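Local coordinates for ribonucleoside-diphosphate reductase subunit beta (Streptococcus sanguinis, PDB 4N83), which houses the dimanganese or diiron cofactor of a class Ib ribonucleotide reductase, whose small subunit supplies the tyrosyl radical needed to make deoxyribonucleotides, at the interface of chains A and B. Numbering follows the deposited sequence. Chains: chain A/B, Ribonucleoside-diphosphate reductase subunit beta.

The interface of chains A and B. Residues chain A 63-64, 67, 71, 101, 105, 121; chain B 6-8.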
loop_
_atom_site.group_PDB
_atom_site.type_symbol
_atom_site.label_atom_id
_atom_site.label_comp_id
_atom_site.label_asym_id
_atom_site.label_seq_id
_atom_site.Cartn_x
_atom_site.Cartn_y
_atom_site.Cartn_z
ATOM N N THR A 63 -10.149 15.623 1.230
ATOM C CA THR A 63 -10.341 14.306 1.848
ATOM C C THR A 63 -11.135 13.372 0.935
ATOM O O THR A 63 -10.872 12.170 0.886
ATOM C CB THR A 63 -11.085 14.415 3.199
ATOM O OG1 THR A 63 -10.518 15.470 3.984
ATOM C CG2 THR A 63 -11.000 13.103 3.976
ATOM N N LEU A 64 -12.107 13.933 0.220
ATOM C CA LEU A 64 -12.909 13.181 -0.743
ATOM C C LEU A 64 -12.042 12.620 -1.871
ATOM O O LEU A 64 -12.260 11.498 -2.330
ATOM C CB LEU A 64 -14.004 14.078 -1.333
ATOM C CG LEU A 64 -15.089 13.403 -2.176
ATOM C CD1 LEU A 64 -16.038 12.600 -1.298
ATOM C CD2 LEU A 64 -15.856 14.442 -2.978
ATOM N N THR A 67 -9.483 9.966 -0.663
ATOM C CA THR A 67 -10.255 8.729 -0.510
ATOM C C THR A 67 -10.480 8.088 -1.878
ATOM O O THR A 67 -10.379 6.871 -2.027
ATOM C CB THR A 67 -11.628 8.990 0.143
ATOM O OG1 THR A 67 -11.455 9.761 1.337
ATOM C CG2 THR A 67 -12.326 7.675 0.488
ATOM N N GLU A 71 -8.757 4.139 -2.706
ATOM C CA GLU A 71 -9.662 3.005 -2.884
ATOM C C GLU A 71 -9.697 2.500 -4.332
ATOM O O GLU A 71 -9.453 1.316 -4.579
ATOM C CB GLU A 71 -11.070 3.376 -2.398
ATOM C CG GLU A 71 -11.125 3.732 -0.914
ATOM C CD GLU A 71 -12.502 4.170 -0.442
ATOM O OE1 GLU A 71 -13.437 4.235 -1.268
ATOM O OE2 GLU A 71 -12.649 4.456 0.767
ATOM N N ALA A 101 -5.499 10.610 3.232
ATOM C CA ALA A 101 -6.924 10.649 3.558
ATOM C C ALA A 101 -7.158 10.693 5.070
ATOM O O ALA A 101 -8.028 11.427 5.547
ATOM C CB ALA A 101 -7.637 9.453 2.945
ATOM N N SER A 105 -8.391 13.785 9.086
ATOM C CA SER A 105 -9.193 13.452 10.268
ATOM C C SER A 105 -8.491 13.836 11.575
ATOM O O SER A 105 -9.149 14.221 12.545
ATOM C CB SER A 105 -9.545 11.959 10.284
ATOM O OG SER A 105 -10.215 11.573 9.096
ATOM N N PHE A 121 -18.089 16.884 7.048
ATOM C CA PHE A 121 -18.229 15.679 6.218
ATOM C C PHE A 121 -19.578 15.616 5.497
ATOM O O PHE A 121 -19.655 15.136 4.366
ATOM C CB PHE A 121 -18.015 14.403 7.050
ATOM C CG PHE A 121 -16.568 14.030 7.227
ATOM C CD1 PHE A 121 -15.845 13.491 6.170
ATOM C CD2 PHE A 121 -15.927 14.215 8.445
ATOM C CE1 PHE A 121 -14.511 13.148 6.325
ATOM C CE2 PHE A 121 -14.592 13.873 8.607
ATOM C CZ PHE A 121 -13.884 13.338 7.545
ATOM N N LYS B 6 -18.182 8.627 -1.549
ATOM C CA LYS B 6 -18.206 9.034 -0.144
ATOM C C LYS B 6 -16.795 9.173 0.419
ATOM O O LYS B 6 -15.901 8.397 0.080
ATOM C CB LYS B 6 -19.001 8.029 0.694
ATOM C CG LYS B 6 -20.398 7.748 0.156
ATOM C CD LYS B 6 -21.390 7.422 1.263
ATOM C CE LYS B 6 -21.863 8.679 1.980
ATOM N NZ LYS B 6 -22.990 8.405 2.914
ATOM N N ALA B 7 -16.608 10.167 1.284
ATOM C CA ALA B 7 -15.314 10.424 1.909
ATOM C C ALA B 7 -15.104 9.504 3.108
ATOM O O ALA B 7 -16.058 9.172 3.818
ATOM C CB ALA B 7 -15.214 11.881 2.338
ATOM N N ILE B 8 -13.855 9.099 3.328
ATOM C CA ILE B 8 -13.501 8.241 4.460
ATOM C C ILE B 8 -13.351 9.084 5.727
ATOM O O ILE B 8 -12.742 10.157 5.700
ATOM C CB ILE B 8 -12.214 7.425 4.182
ATOM C CG1 ILE B 8 -12.069 6.289 5.198
ATOM C CG2 ILE B 8 -10.972 8.310 4.188
ATOM C CD1 ILE B 8 -10.989 5.290 4.842
#
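The ring of A:Phe121 meets the backbone carbonyl of B:Ile8 with its CE1–CZ edge: B:Ile8 O lies beyond that rim and is raised to one side of the ring plane, 3.5 Å from A:Phe121 CE1. A second flat group, the peptide joining B:Lys6 to B:Ala7, has A:Leu64 CD1 over one face, 3.6 Å from B:Ala7 N, while A:Thr67 CG2 touches it at the carbonyl end, 3.7 Å from B:Lys6 O. This extended N-terminal segment of chain B lies against helices 49-78, 84-111 and 114-124 of chain A, its B:Ala7 methyl packing on A:Leu64.

A:Thr67 carries the polar contact. Its hydroxyl, held beside its own backbone N (chi1 -51°), donates to A:Thr63 O one helical turn earlier and accepts the amide of B:Ile8. The latter bond, 3.2 Å from B:Ile8 N to A:Thr67 OG1, is nearly straight (172° at H); the two bonds should fix the hydroxyl's rotation. The A:Thr67 methyl packs obliquely on the isoleucine's branch point, CG2 lying 3.7 Å from B:Ile8 CB. With CG1 of B:Ile8 anti to its backbone N (chi1 -165°), CG2 falls between that N and the carbonyl carbon and points at helix 84-111. The centre of the contact is about 7 Å from the predicted radical site, A:Tyr104. The dimer's two-fold symmetry gives a twin contact with the chains exchanged. The CG2 methyl branch of B:Ile8 rests 3.7 Å from A:Ala101 CB.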